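Local coordinates for ErfK/YbiS/YcfS/YnhG family protein (PDB 4LPQ), which probably cross-links peptidoglycan stem peptides as an L,D-transpeptidase of the cell wall, this chain joining a putative peptidoglycan-binding domain to the YkuD catalytic domain, at residues A22-L27 with Y32-A37; W50-A55 with A70-G75. All blocks are in the same frame, centred on the assembly; numbering follows the deposited sequence.

Contact 1. Residues A22-L27 with Y32-A37; sequences ALQQRL and YFILKA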
loop_
_atom_site.group_PDB
_atom_site.type_symbol
_atom_site.label_atom_id
_atom_site.label_comp_id
_atom_site.label_asym_id
_atom_site.label_seq_id
_atom_site.Cartn_x
_atom_site.Cartn_y
_atom_site.Cartn_z
ATOM N N ALA A 22 -20.806 4.015 2.308
ATOM C CA ALA A 22 -20.431 4.225 3.693
ATOM C C ALA A 22 -19.068 3.660 4.031
ATOM O O ALA A 22 -18.269 4.344 4.692
ATOM C CB ALA A 22 -21.500 3.618 4.594
ATOM N N LEU A 23 -18.754 2.493 3.496
ATOM C CA LEU A 23 -17.449 1.924 3.677
ATOM C C LEU A 23 -16.369 2.806 3.060
ATOM O O LEU A 23 -15.338 3.056 3.704
ATOM C CB LEU A 23 -17.452 0.572 2.971
ATOM C CG LEU A 23 -16.060 -0.058 2.783
ATOM C CD1 LEU A 23 -15.430 -0.497 4.129
ATOM C CD2 LEU A 23 -16.216 -1.308 1.855
ATOM N N GLN A 24 -16.568 3.266 1.844
ATOM C CA GLN A 24 -15.582 4.040 1.170
ATOM C C GLN A 24 -15.341 5.331 1.957
ATOM O O GLN A 24 -14.187 5.763 2.102
ATOM C CB GLN A 24 -16.034 4.391 -0.235
ATOM C CG GLN A 24 -16.095 3.173 -1.124
ATOM C CD GLN A 24 -16.861 3.460 -2.423
ATOM O OE1 GLN A 24 -17.846 4.213 -2.457
ATOM N NE2 GLN A 24 -16.435 2.834 -3.531
ATOM N N GLN A 25 -16.417 5.978 2.429
ATOM C CA GLN A 25 -16.244 7.186 3.187
ATOM C C GLN A 25 -15.520 6.975 4.510
ATOM O O GLN A 25 -14.704 7.798 4.941
ATOM C CB GLN A 25 -17.557 7.911 3.368
ATOM C CG GLN A 25 -17.353 9.316 3.812
ATOM C CD GLN A 25 -16.575 10.199 2.867
ATOM O OE1 GLN A 25 -16.903 10.391 1.679
ATOM N NE2 GLN A 25 -15.491 10.752 3.410
ATOM N N ARG A 26 -15.817 5.870 5.190
ATOM C CA ARG A 26 -15.152 5.576 6.426
ATOM C C ARG A 26 -13.633 5.302 6.247
ATOM O O ARG A 26 -12.798 5.845 6.993
ATOM C CB ARG A 26 -15.821 4.372 7.071
ATOM C CG ARG A 26 -15.232 3.933 8.383
ATOM C CD ARG A 26 -15.312 5.053 9.417
ATOM N NE ARG A 26 -15.024 4.515 10.721
ATOM C CZ ARG A 26 -14.730 5.250 11.792
ATOM N NH1 ARG A 26 -14.647 6.581 11.685
ATOM N NH2 ARG A 26 -14.486 4.714 12.982
ATOM N N LEU A 27 -13.304 4.532 5.197
ATOM C CA LEU A 27 -11.923 4.341 4.839
ATOM C C LEU A 27 -11.217 5.655 4.579
ATOM O O LEU A 27 -10.108 5.904 5.083
ATOM C CB LEU A 27 -11.802 3.410 3.638
ATOM C CG LEU A 27 -12.182 1.954 3.904
ATOM C CD1 LEU A 27 -12.394 1.234 2.624
ATOM C CD2 LEU A 27 -11.115 1.250 4.749
ATOM N N TYR A 32 -7.139 5.613 4.962
ATOM C CA TYR A 32 -6.793 4.553 4.031
ATOM C C TYR A 32 -6.973 5.122 2.644
ATOM O O TYR A 32 -7.992 5.731 2.348
ATOM C CB TYR A 32 -7.687 3.325 4.288
ATOM C CG TYR A 32 -7.324 2.737 5.632
ATOM C CD1 TYR A 32 -7.894 3.221 6.813
ATOM C CD2 TYR A 32 -6.341 1.763 5.779
ATOM C CE1 TYR A 32 -7.510 2.754 8.030
ATOM C CE2 TYR A 32 -5.903 1.305 7.024
ATOM C CZ TYR A 32 -6.510 1.804 8.176
ATOM O OH TYR A 32 -6.108 1.289 9.364
ATOM N N PHE A 33 -5.994 4.957 1.767
ATOM C CA PHE A 33 -5.988 5.693 0.500
ATOM C C PHE A 33 -7.086 5.244 -0.415
ATOM O O PHE A 33 -7.154 4.087 -0.840
ATOM C CB PHE A 33 -4.652 5.466 -0.207
ATOM C CG PHE A 33 -4.566 6.233 -1.503
ATOM C CD1 PHE A 33 -4.355 7.588 -1.483
ATOM C CD2 PHE A 33 -4.855 5.640 -2.669
ATOM C CE1 PHE A 33 -4.385 8.313 -2.671
ATOM C CE2 PHE A 33 -4.846 6.323 -3.821
ATOM C CZ PHE A 33 -4.632 7.652 -3.852
ATOM N N ILE A 34 -7.948 6.203 -0.730
ATOM C CA ILE A 34 -9.096 6.024 -1.624
ATOM C C ILE A 34 -9.509 7.439 -2.053
ATOM O O ILE A 34 -9.660 8.361 -1.214
ATOM C CB ILE A 34 -10.253 5.256 -0.940
ATOM C CG1 ILE A 34 -11.316 4.838 -1.946
ATOM C CG2 ILE A 34 -10.835 5.962 0.248
ATOM C CD1 ILE A 34 -12.359 3.902 -1.308
ATOM N N LEU A 35 -9.761 7.626 -3.294
ATOM C CA LEU A 35 -10.103 8.935 -3.866
ATOM C C LEU A 35 -11.592 9.238 -3.961
ATOM O O LEU A 35 -11.988 10.411 -3.910
ATOM C CB LEU A 35 -9.452 9.079 -5.254
ATOM C CG LEU A 35 -7.974 9.063 -5.339
ATOM C CD1 LEU A 35 -7.484 9.250 -6.755
ATOM C CD2 LEU A 35 -7.433 10.147 -4.466
ATOM N N LYS A 36 -12.443 8.197 -4.185
ATOM C CA LYS A 36 -13.867 8.377 -4.507
ATOM C C LYS A 36 -14.733 7.532 -3.635
ATOM O O LYS A 36 -14.477 6.343 -3.393
ATOM C CB LYS A 36 -14.122 7.854 -5.914
ATOM C CG LYS A 36 -13.622 8.685 -7.035
ATOM C CD LYS A 36 -14.418 8.419 -8.304
ATOM C CE LYS A 36 -14.317 6.954 -8.680
ATOM N NZ LYS A 36 -14.483 6.882 -10.137
ATOM N N ALA A 37 -15.756 8.146 -3.073
ATOM C CA ALA A 37 -16.832 7.423 -2.400
ATOM C C ALA A 37 -18.038 7.524 -3.306
ATOM O O ALA A 37 -18.778 8.503 -3.241
ATOM C CB ALA A 37 -17.135 7.988 -1.047
#

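Contact 2. Residues W50-A55 with A70-G75; sequences WAFQKA and AALDAG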
loop_
_atom_site.group_PDB
_atom_site.type_symbol
_atom_site.label_atom_id
_atom_site.label_comp_id
_atom_site.label_asym_id
_atom_site.label_seq_id
_atom_site.Cartn_x
_atom_site.Cartn_y
_atom_site.Cartn_z
ATOM N N TRP A 50 -8.058 -3.925 1.366
ATOM C CA TRP A 50 -6.899 -4.767 1.666
ATOM C C TRP A 50 -5.966 -4.058 2.617
ATOM O O TRP A 50 -5.473 -4.635 3.559
ATOM C CB TRP A 50 -6.200 -5.150 0.410
ATOM C CG TRP A 50 -6.878 -6.234 -0.414
ATOM C CD1 TRP A 50 -7.834 -7.113 -0.019
ATOM C CD2 TRP A 50 -6.603 -6.563 -1.775
ATOM N NE1 TRP A 50 -8.149 -7.998 -1.026
ATOM C CE2 TRP A 50 -7.418 -7.698 -2.140
ATOM C CE3 TRP A 50 -5.745 -6.054 -2.715
ATOM C CZ2 TRP A 50 -7.401 -8.241 -3.404
ATOM C CZ3 TRP A 50 -5.698 -6.598 -3.974
ATOM C CH2 TRP A 50 -6.510 -7.681 -4.307
ATOM N N ALA A 51 -5.716 -2.741 2.393
ATOM C CA ALA A 51 -4.864 -1.995 3.329
ATOM C C ALA A 51 -5.425 -2.017 4.713
ATOM O O ALA A 51 -4.714 -2.128 5.696
ATOM C CB ALA A 51 -4.715 -0.605 2.855
ATOM N N PHE A 52 -6.749 -1.868 4.822
ATOM C CA PHE A 52 -7.397 -1.865 6.114
ATOM C C PHE A 52 -7.287 -3.181 6.837
ATOM O O PHE A 52 -6.941 -3.279 7.998
ATOM C CB PHE A 52 -8.857 -1.459 5.968
ATOM C CG PHE A 52 -9.525 -1.348 7.321
ATOM C CD1 PHE A 52 -9.321 -0.245 8.108
ATOM C CD2 PHE A 52 -10.238 -2.382 7.843
ATOM C CE1 PHE A 52 -9.752 -0.204 9.398
ATOM C CE2 PHE A 52 -10.735 -2.327 9.155
ATOM C CZ PHE A 52 -10.459 -1.234 9.967
ATOM N N GLN A 53 -7.637 -4.255 6.120
ATOM C CA GLN A 53 -7.548 -5.609 6.694
ATOM C C GLN A 53 -6.118 -5.907 7.095
ATOM O O GLN A 53 -5.889 -6.469 8.170
ATOM C CB GLN A 53 -8.132 -6.691 5.786
ATOM C CG GLN A 53 -9.618 -6.558 5.555
ATOM C CD GLN A 53 -10.177 -7.545 4.631
ATOM O OE1 GLN A 53 -9.621 -7.864 3.588
ATOM N NE2 GLN A 53 -11.356 -8.032 5.024
ATOM N N LYS A 54 -5.157 -5.606 6.224
ATOM C CA LYS A 54 -3.752 -5.741 6.619
ATOM C C LYS A 54 -3.380 -4.983 7.890
ATOM O O LYS A 54 -2.775 -5.525 8.792
ATOM C CB LYS A 54 -2.866 -5.243 5.468
ATOM C CG LYS A 54 -2.835 -6.175 4.249
ATOM C CD LYS A 54 -2.129 -5.551 3.076
ATOM C CE LYS A 54 -1.727 -6.516 2.018
ATOM N NZ LYS A 54 -0.850 -5.820 0.999
ATOM N N ALA A 55 -3.768 -3.717 7.945
ATOM C CA ALA A 55 -3.396 -2.892 9.049
ATOM C C ALA A 55 -3.945 -3.489 10.367
ATOM O O ALA A 55 -3.313 -3.520 11.397
ATOM C CB ALA A 55 -3.893 -1.498 8.834
ATOM N N ALA A 70 -16.289 -4.522 12.697
ATOM C CA ALA A 70 -15.953 -4.138 14.033
ATOM C C ALA A 70 -14.706 -3.277 14.104
ATOM O O ALA A 70 -14.634 -2.294 14.843
ATOM C CB ALA A 70 -15.842 -5.362 14.948
ATOM N N ALA A 71 -13.699 -3.662 13.302
ATOM C CA ALA A 71 -12.458 -2.898 13.288
ATOM C C ALA A 71 -12.691 -1.507 12.657
ATOM O O ALA A 71 -12.089 -0.505 13.087
ATOM C CB ALA A 71 -11.396 -3.719 12.588
ATOM N N LEU A 72 -13.512 -1.443 11.621
ATOM C CA LEU A 72 -13.857 -0.170 11.014
ATOM C C LEU A 72 -14.501 0.749 12.041
ATOM O O LEU A 72 -14.195 1.931 12.150
ATOM C CB LEU A 72 -14.736 -0.387 9.799
ATOM C CG LEU A 72 -14.048 -0.843 8.564
ATOM C CD1 LEU A 72 -15.032 -1.391 7.612
ATOM C CD2 LEU A 72 -13.198 0.265 7.928
ATOM N N ASP A 73 -15.464 0.183 12.776
ATOM C CA ASP A 73 -16.180 0.965 13.790
ATOM C C ASP A 73 -15.220 1.414 14.900
ATOM O O ASP A 73 -15.409 2.536 15.457
ATOM C CB ASP A 73 -17.307 0.180 14.381
ATOM C CG ASP A 73 -18.517 0.045 13.380
ATOM O OD1 ASP A 73 -18.625 0.735 12.401
ATOM O OD2 ASP A 73 -19.429 -0.701 13.680
ATOM N N ALA A 74 -14.233 0.562 15.245
ATOM C CA ALA A 74 -13.252 0.934 16.239
ATOM C C ALA A 74 -12.273 2.030 15.682
ATOM O O ALA A 74 -11.553 2.670 16.450
ATOM C CB ALA A 74 -12.429 -0.262 16.693
ATOM N N GLY A 75 -12.286 2.264 14.393
ATOM C CA GLY A 75 -11.460 3.293 13.814
ATOM C C GLY A 75 -10.003 2.894 13.751
ATOM O O GLY A 75 -9.107 3.707 13.863
#

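Contact 1. Residues A22-L27 with Y32-A37
Leu-27 and Tyr-32 make the hydrogen-bonded end of this contact, where the chain turns back on the helix it has just left. Tyr-32 N donates to Leu-27 O at 3.0 Å, a rather bent bond (N-H...O 142°) whose donor stands 31° out of the carbonyl plane. The same oxygen lies at the edge of the tyrosine ring, near its plane. Alongside, Leu-27 CD2 packs on Tyr-32 CB at 4.0 Å, the two side chains crossing at about a right angle. Ile-34 comes next: with CG1 anti to its backbone N (chi1 -169°), it pushes CD1 against Gln-24 CG at 3.8 Å, again nearly perpendicular. At the other end Ala-37 is just as tight, its CA 3.4 Å from Gln-24 OE1. Val-49 and Thr-45 of helix 43-56 back Leu-27 and Ile-34. The Gln-24 amide is held by Gly-39 N through OE1 and by Thr-45 and Asp-38 through NE2. Toward solvent the fit thins out: Gln-25 brings OE1 to 3.6 Å from Ala-37 CB, while its NE2 bonds to Asp-29, and exposed Lys-36 adds little. The arrangement fits the first helix and the loop after it in a PG_binding_1-type three-helix domain.

Contact 2. Residues W50-A55 with A70-G75
Phe-52 meets Ala-71 and Leu-72 and carries the whole contact from the side of helix 43-56. Before it in sequence, Trp-50 and Ala-51 face another way, toward the catalytic domain, where they touch Asn-110 at the end of strand 104-110, as Lys-54 and Ala-55 farther on touch Ile-96. Phe-52 then reaches over to helix 66-74. Its CG is anti to the backbone N (chi1 -176°), which sends the ring straight out from its own helix and across to the second one, the backbones being 8.3 Å apart at their nearest CA atoms, Phe-52 and Leu-72. Leu-72 CD2 sits over one face of the ring in a CH-pi contact, 3.6 Å from the centroid and only 7° off the normal, so the methyl is almost exactly centred. Leu-72 CG leans over the rim on the same face, 3.7 Å from Phe-52 CE2. The far end of the ring meets the helix backbone itself: Phe-52 CZ is 3.5 Å from Ala-71 C, with Ala-71 CB at 3.7 Å from the same CZ. No hydrogen bond crosses here; the grip is apolar and buried. Gln-53 turns aside, its amide tying the linker (Asp-61, Gly-62) and the start of helix 66-74 (Thr-68) to helix 43-56. Beyond Leu-72, Gly-75 is the first residue past the second helix; it has positive phi and closes the helix in a Schellman motif. Phe-52, touching Leu-27 of helix 18-30 as well as Leu-72, forms part of the hydrophobic core, consistent with a three-helix PG_binding_1-type domain.

From the N terminus, helix 18-30 comes first, and contact 1 closes the short turn behind it by bringing 32-37 back along 22-27. The chain then enters helix 43-56, and contact 2 closes a longer loop, joining this helix to 66-74. The two closures run in series, neither nested nor crossed, with centres about 12 Å apart. They still touch. Tyr-32 and Phe-52 meet edge to face, with Tyr-32 CZ 3.5 Å from Phe-52 CD1, and Arg-26 NH2 probably bonds to Leu-72 O at 2.9 Å. Together they unite three helices in one small domain, while Phe-33, bonded through its backbone to Ile-108, links it to the catalytic sheet.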